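Local coordinates for protein monoglyceride lipase (Saccharomyces cerevisiae, PDB 4ZWN) that hydrolyses monoacylglycerols to glycerol and free fatty acids, with a strong preference for monounsaturated acyl chains, and also takes part in breaking down fatty acid ethyl esters, at residues 25-33 with 75-86. The protein carries 2 engineered substitutions. Numbering follows the deposited sequence.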
ATOM      1  N   TYR A  25       2.610 -19.884   6.217  1.00 46.04           N
ATOM      2  CA  TYR A  25       3.143 -18.769   5.445  1.00 47.21           C
ATOM      3  C   TYR A  25       4.285 -19.266   4.563  1.00 47.66           C
ATOM      4  O   TYR A  25       5.333 -19.667   5.068  1.00 53.50           O
ATOM      5  CB  TYR A  25       3.615 -17.651   6.380  1.00 40.72           C
ATOM      6  CG  TYR A  25       4.056 -16.384   5.681  1.00 45.80           C
ATOM      7  CD1 TYR A  25       3.204 -15.705   4.819  1.00 46.76           C
ATOM      8  CD2 TYR A  25       5.320 -15.852   5.904  1.00 48.67           C
ATOM      9  CE1 TYR A  25       3.606 -14.541   4.187  1.00 43.10           C
ATOM     10  CE2 TYR A  25       5.730 -14.691   5.280  1.00 43.65           C
ATOM     11  CZ  TYR A  25       4.871 -14.039   4.423  1.00 44.71           C
ATOM     12  OH  TYR A  25       5.281 -12.882   3.801  1.00 44.59           O
ATOM     13  N   PRO A  26       4.078 -19.248   3.238  1.00 44.75           N
ATOM     14  CA  PRO A  26       4.998 -19.849   2.264  1.00 45.35           C
ATOM     15  C   PRO A  26       6.402 -19.253   2.290  1.00 44.59           C
ATOM     16  O   PRO A  26       7.354 -19.931   1.911  1.00 52.11           O
ATOM     17  CB  PRO A  26       4.320 -19.558   0.918  1.00 43.08           C
ATOM     18  CG  PRO A  26       2.885 -19.336   1.255  1.00 38.82           C
ATOM     19  CD  PRO A  26       2.906 -18.648   2.581  1.00 43.51           C
ATOM     20  N   TYR A  27       6.529 -18.006   2.726  1.00 47.86           N
ATOM     21  CA  TYR A  27       7.821 -17.332   2.685  1.00 45.15           C
ATOM     22  C   TYR A  27       8.596 -17.499   3.989  1.00 47.51           C
ATOM     23  O   TYR A  27       8.038 -17.384   5.082  1.00 48.36           O
ATOM     24  CB  TYR A  27       7.640 -15.844   2.369  1.00 40.81           C
ATOM     25  CG  TYR A  27       8.935 -15.064   2.395  1.00 41.00           C
ATOM     26  CD1 TYR A  27       9.874 -15.201   1.380  1.00 39.78           C
ATOM     27  CD2 TYR A  27       9.218 -14.188   3.435  1.00 38.06           C
ATOM     28  CE1 TYR A  27      11.060 -14.492   1.402  1.00 35.93           C
ATOM     29  CE2 TYR A  27      10.399 -13.475   3.465  1.00 35.81           C
ATOM     30  CZ  TYR A  27      11.316 -13.630   2.448  1.00 35.19           C
ATOM     31  OH  TYR A  27      12.493 -12.918   2.481  1.00 40.12           O
ATOM     32  N   LYS A  28       9.889 -17.776   3.853  1.00 43.38           N
ATOM     33  CA  LYS A  28      10.789 -17.900   4.991  1.00 40.52           C
ATOM     34  C   LYS A  28      11.552 -16.597   5.196  1.00 38.82           C
ATOM     35  O   LYS A  28      12.380 -16.226   4.365  1.00 45.92           O
ATOM     36  CB  LYS A  28      11.772 -19.056   4.778  1.00 41.28           C
ATOM     37  CG  LYS A  28      11.125 -20.409   4.499  1.00 41.31           C
ATOM     38  CD  LYS A  28      10.519 -21.002   5.760  1.00 50.14           C
ATOM     39  CE  LYS A  28      10.421 -22.518   5.668  1.00 48.68           C
ATOM     40  NZ  LYS A  28       9.937 -23.116   6.944  1.00 51.43           N
ATOM     41  N   VAL A  29      11.269 -15.900   6.290  1.00 42.35           N
ATOM     42  CA  VAL A  29      11.956 -14.648   6.588  1.00 37.85           C
ATOM     43  C   VAL A  29      13.428 -14.927   6.880  1.00 41.30           C
ATOM     44  O   VAL A  29      13.757 -15.853   7.619  1.00 42.06           O
ATOM     45  CB  VAL A  29      11.308 -13.913   7.779  1.00 42.37           C
ATOM     46  CG1 VAL A  29      12.023 -12.597   8.051  1.00 39.61           C
ATOM     47  CG2 VAL A  29       9.833 -13.673   7.510  1.00 32.18           C
ATOM     48  N   GLN A  30      14.309 -14.129   6.283  1.00 43.06           N
ATOM     49  CA  GLN A  30      15.744 -14.361   6.388  1.00 41.60           C
ATOM     50  C   GLN A  30      16.397 -13.510   7.473  1.00 44.87           C
ATOM     51  O   GLN A  30      17.469 -13.851   7.973  1.00 42.25           O
ATOM     52  CB  GLN A  30      16.416 -14.093   5.042  1.00 37.54           C
ATOM     53  CG  GLN A  30      15.785 -14.858   3.897  1.00 44.10           C
ATOM     54  CD  GLN A  30      16.386 -14.495   2.560  1.00 46.99           C
ATOM     55  OE1 GLN A  30      17.574 -14.187   2.464  1.00 50.06           O
ATOM     56  NE2 GLN A  30      15.564 -14.522   1.516  1.00 43.41           N
ATOM     57  N   THR A  31      15.753 -12.404   7.834  1.00 43.24           N
ATOM     58  CA  THR A  31      16.268 -11.547   8.895  1.00 38.13           C
ATOM     59  C   THR A  31      15.430 -11.688  10.159  1.00 39.94           C
ATOM     60  O   THR A  31      14.506 -12.499  10.220  1.00 45.12           O
ATOM     61  CB  THR A  31      16.302 -10.066   8.470  1.00 34.34           C
ATOM     62  OG1 THR A  31      14.970  -9.601   8.224  1.00 40.84           O
ATOM     63  CG2 THR A  31      17.139  -9.891   7.217  1.00 28.46           C
ATOM     64  N   THR A  32      15.761 -10.891  11.170  1.00 45.58           N
ATOM     65  CA  THR A  32      15.069 -10.943  12.449  1.00 41.24           C
ATOM     66  C   THR A  32      13.781 -10.126  12.421  1.00 38.99           C
ATOM     67  O   THR A  32      13.809  -8.908  12.240  1.00 40.91           O
ATOM     68  CB  THR A  32      15.967 -10.430  13.590  1.00 43.62           C
ATOM     69  OG1 THR A  32      17.186 -11.184  13.615  1.00 50.03           O
ATOM     70  CG2 THR A  32      15.258 -10.564  14.930  1.00 34.21           C
ATOM     71  N   VAL A  33      12.653 -10.804  12.604  1.00 44.79           N
ATOM     72  CA  VAL A  33      11.353 -10.145  12.615  1.00 44.31           C
ATOM     73  C   VAL A  33      11.223  -9.218  13.821  1.00 44.88           C
ATOM     74  O   VAL A  33      11.394  -9.649  14.960  1.00 47.65           O
ATOM     75  CB  VAL A  33      10.204 -11.171  12.623  1.00 41.76           C
ATOM     76  CG1 VAL A  33       8.859 -10.465  12.691  1.00 40.58           C
ATOM     77  CG2 VAL A  33      10.284 -12.062  11.390  1.00 43.32           C
ATOM     78  N   LYS A  75       2.067  -8.760   8.583  1.00 35.55           N
ATOM     79  CA  LYS A  75       2.634 -10.010   8.070  1.00 37.19           C
ATOM     80  C   LYS A  75       2.667 -10.060   6.543  1.00 36.61           C
ATOM     81  O   LYS A  75       3.573 -10.656   5.955  1.00 36.17           O
ATOM     82  CB  LYS A  75       1.854 -11.217   8.611  1.00 39.77           C
ATOM     83  CG  LYS A  75       2.334 -12.566   8.078  1.00 43.45           C
ATOM     84  CD  LYS A  75       1.527 -13.724   8.650  1.00 56.60           C
ATOM     85  CE  LYS A  75       2.015 -14.113  10.037  1.00 56.47           C
ATOM     86  NZ  LYS A  75       3.407 -14.638   9.993  1.00 60.88           N
ATOM     87  N   ILE A  76       1.682  -9.435   5.906  1.00 32.97           N
ATOM     88  CA  ILE A  76       1.605  -9.432   4.449  1.00 38.10           C
ATOM     89  C   ILE A  76       2.822  -8.729   3.845  1.00 37.93           C
ATOM     90  O   ILE A  76       3.307  -9.107   2.780  1.00 31.65           O
ATOM     91  CB  ILE A  76       0.307  -8.758   3.954  1.00 36.62           C
ATOM     92  CG1 ILE A  76      -0.913  -9.423   4.595  1.00 38.38           C
ATOM     93  CG2 ILE A  76       0.200  -8.825   2.435  1.00 33.89           C
ATOM     94  CD1 ILE A  76      -1.054 -10.898   4.267  1.00 30.72           C
ATOM     95  N   GLN A  77       3.332  -7.721   4.543  1.00 37.44           N
ATOM     96  CA  GLN A  77       4.480  -6.978   4.039  1.00 34.66           C
ATOM     97  C   GLN A  77       5.813  -7.519   4.558  1.00 36.60           C
ATOM     98  O   GLN A  77       6.856  -6.900   4.344  1.00 35.64           O
ATOM     99  CB  GLN A  77       4.345  -5.495   4.385  1.00 31.07           C
ATOM    100  CG  GLN A  77       3.814  -4.653   3.237  1.00 28.04           C
ATOM    101  CD  GLN A  77       2.472  -5.142   2.730  1.00 31.70           C
ATOM    102  OE1 GLN A  77       2.384  -5.783   1.682  1.00 29.21           O
ATOM    103  NE2 GLN A  77       1.415  -4.835   3.471  1.00 27.99           N
ATOM    104  N   PHE A  78       5.780  -8.672   5.224  1.00 30.68           N
ATOM    105  CA  PHE A  78       7.005  -9.306   5.714  1.00 35.97           C
ATOM    106  C   PHE A  78       7.991  -9.577   4.585  1.00 34.75           C
ATOM    107  O   PHE A  78       9.176  -9.273   4.697  1.00 32.94           O
ATOM    108  CB  PHE A  78       6.699 -10.621   6.437  1.00 37.64           C
ATOM    109  CG  PHE A  78       6.268 -10.450   7.866  1.00 40.02           C
ATOM    110  CD1 PHE A  78       6.068  -9.187   8.402  1.00 39.83           C
ATOM    111  CD2 PHE A  78       6.076 -11.556   8.679  1.00 40.27           C
ATOM    112  CE1 PHE A  78       5.671  -9.031   9.721  1.00 34.69           C
ATOM    113  CE2 PHE A  78       5.684 -11.406   9.995  1.00 41.85           C
ATOM    114  CZ  PHE A  78       5.481 -10.141  10.516  1.00 38.48           C
ATOM    115  N   ARG A  79       7.484 -10.162   3.504  1.00 35.15           N
ATOM    116  CA  ARG A  79       8.300 -10.527   2.352  1.00 34.84           C
ATOM    117  C   ARG A  79       9.042  -9.311   1.800  1.00 36.15           C
ATOM    118  O   ARG A  79      10.224  -9.391   1.465  1.00 33.01           O
ATOM    119  CB  ARG A  79       7.415 -11.159   1.275  1.00 39.13           C
ATOM    120  CG  ARG A  79       8.133 -11.969   0.209  1.00 35.00           C
ATOM    121  CD  ARG A  79       7.107 -12.535  -0.771  1.00 44.02           C
ATOM    122  NE  ARG A  79       7.692 -13.393  -1.798  1.00 49.94           N
ATOM    123  CZ  ARG A  79       6.991 -13.972  -2.771  1.00 46.16           C
ATOM    124  NH1 ARG A  79       5.680 -13.783  -2.849  1.00 32.23           N
ATOM    125  NH2 ARG A  79       7.599 -14.738  -3.667  1.00 45.67           N
ATOM    126  N   LEU A  80       8.349  -8.179   1.729  1.00 36.27           N
ATOM    127  CA  LEU A  80       8.940  -6.954   1.200  1.00 35.35           C
ATOM    128  C   LEU A  80       9.967  -6.356   2.159  1.00 34.45           C
ATOM    129  O   LEU A  80      11.074  -6.002   1.756  1.00 39.75           O
ATOM    130  CB  LEU A  80       7.851  -5.926   0.902  1.00 32.03           C
ATOM    131  CG  LEU A  80       8.335  -4.564   0.412  1.00 37.20           C
ATOM    132  CD1 LEU A  80       9.154  -4.712  -0.868  1.00 33.51           C
ATOM    133  CD2 LEU A  80       7.151  -3.633   0.202  1.00 30.76           C
ATOM    134  N   MET A  81       9.586  -6.243   3.427  1.00 30.19           N
ATOM    135  CA  MET A  81      10.456  -5.666   4.446  1.00 33.81           C
ATOM    136  C   MET A  81      11.719  -6.498   4.661  1.00 34.70           C
ATOM    137  O   MET A  81      12.790  -5.954   4.938  1.00 31.31           O
ATOM    138  CB  MET A  81       9.695  -5.515   5.765  1.00 34.98           C
ATOM    139  CG  MET A  81       8.549  -4.524   5.690  1.00 33.61           C
ATOM    140  SD  MET A  81       7.740  -4.176   7.264  1.00 28.91           S
ATOM    141  CE  MET A  81       6.864  -5.714   7.544  1.00 28.59           C
ATOM    142  N   ASP A  82      11.590  -7.815   4.531  1.00 36.92           N
ATOM    143  CA  ASP A  82      12.729  -8.712   4.680  1.00 33.47           C
ATOM    144  C   ASP A  82      13.769  -8.458   3.590  1.00 35.29           C
ATOM    145  O   ASP A  82      14.960  -8.334   3.875  1.00 40.38           O
ATOM    146  CB  ASP A  82      12.273 -10.173   4.650  1.00 34.59           C
ATOM    147  CG  ASP A  82      13.349 -11.133   5.137  1.00 40.33           C
ATOM    148  OD1 ASP A  82      14.079 -10.779   6.089  1.00 31.86           O
ATOM    149  OD2 ASP A  82      13.464 -12.242   4.569  1.00 34.75           O
ATOM    150  N   HIS A  83      13.315  -8.373   2.342  1.00 34.55           N
ATOM    151  CA  HIS A  83      14.214  -8.123   1.217  1.00 36.42           C
ATOM    152  C   HIS A  83      14.807  -6.718   1.268  1.00 38.51           C
ATOM    153  O   HIS A  83      15.969  -6.519   0.922  1.00 39.94           O
ATOM    154  CB  HIS A  83      13.490  -8.334  -0.117  1.00 34.32           C
ATOM    155  CG  HIS A  83      13.321  -9.772  -0.497  1.00 34.99           C
ATOM    156  ND1 HIS A  83      12.460 -10.622   0.164  1.00 35.88           N
ATOM    157  CD2 HIS A  83      13.900 -10.511  -1.473  1.00 37.64           C
ATOM    158  CE1 HIS A  83      12.516 -11.820  -0.388  1.00 36.21           C
ATOM    159  NE2 HIS A  83      13.382 -11.780  -1.383  1.00 39.96           N
ATOM    160  N   LEU A  84      14.009  -5.744   1.695  1.00 34.88           N
ATOM    161  CA  LEU A  84      14.506  -4.379   1.846  1.00 35.28           C
ATOM    162  C   LEU A  84      15.590  -4.313   2.918  1.00 36.86           C
ATOM    163  O   LEU A  84      16.583  -3.602   2.766  1.00 36.84           O
ATOM    164  CB  LEU A  84      13.368  -3.417   2.189  1.00 29.96           C
ATOM    165  CG  LEU A  84      12.424  -3.022   1.051  1.00 35.71           C
ATOM    166  CD1 LEU A  84      11.268  -2.189   1.581  1.00 28.52           C
ATOM    167  CD2 LEU A  84      13.176  -2.265  -0.032  1.00 32.46           C
ATOM    168  N   SER A  85      15.391  -5.060   4.000  1.00 37.27           N
ATOM    169  CA  SER A  85      16.346  -5.098   5.102  1.00 38.35           C
ATOM    170  C   SER A  85      17.690  -5.653   4.640  1.00 41.54           C
ATOM    171  O   SER A  85      18.746  -5.172   5.052  1.00 40.62           O
ATOM    172  CB  SER A  85      15.796  -5.937   6.258  1.00 38.22           C
ATOM    173  OG  SER A  85      16.705  -5.977   7.343  1.00 40.01           O
ATOM    174  N   LEU A  86      17.637  -6.663   3.774  1.00 37.54           N
ATOM    175  CA  LEU A  86      18.841  -7.284   3.230  1.00 38.61           C
ATOM    176  C   LEU A  86      19.593  -6.366   2.271  1.00 38.34           C
ATOM    177  O   LEU A  86      20.792  -6.544   2.047  1.00 45.63           O
ATOM    178  CB  LEU A  86      18.488  -8.590   2.512  1.00 32.53           C
ATOM    179  CG  LEU A  86      18.054  -9.762   3.392  1.00 38.07           C
ATOM    180  CD1 LEU A  86      17.539 -10.903   2.539  1.00 43.15           C
ATOM    181  CD2 LEU A  86      19.209 -10.226   4.259  1.00 37.45           C
TER
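Asp-82 reaches from helix 78-86 into the bend of the N-terminal segment 25-33, and all four hydrogen bonds between the two segments end on its carboxylate. Its CB lies 3.5 Å from Tyr-27 OH, and CG, anti to the backbone N (chi1 -166°), carries both oxygens into the loop. Asp-82 OD1 takes two donors of Thr-31: the backbone N through the syn lone pair, and OG1, 2.6 Å away, nearly along the C-O axis. Asp-82 OD2 accepts the backbone N of Gln-30 at 2.7 Å in an almost straight bond, on the syn side but tilted 29° from the carboxylate plane. Tyr-27 OH also donates to Asp-82 OD2, though the 2.4 Å separation is so short that its exact length is doubtful. Val-29 CG1 lies against Asp-82 OD1. In this alpha/beta hydrolase the helix packs on the central sheet through Met-81 and Leu-84, which touch strand 89-94, while segment 25-33 crosses the helix on the side that carries Asp-82, on its way to strand 37-41. The Tyr-27 ring lies over Arg-79, whose CG sits 3.8 Å from the ring centroid in a CH-pi contact; the guanidinium passes on to Asp-310 and the backbone O of Glu-308. His-83 turns its ring back to give ND1-H to Arg-79 O, and its CE1 comes within 3.5 Å of Tyr-27 CE1, the two ring planes 34° apart. With an alanine at His-83 the donor to Arg-79 O and the imidazole beside Tyr-27 are gone, which is likely to open a gap beside the Tyr-27 ring and let it shift. Toward the far end of the helix, Thr-31 CG2 meets Leu-86 CD2 at 3.6 Å; back at its first turn, Val-33 CG1 touches Phe-78 CZ at 4.0 Å.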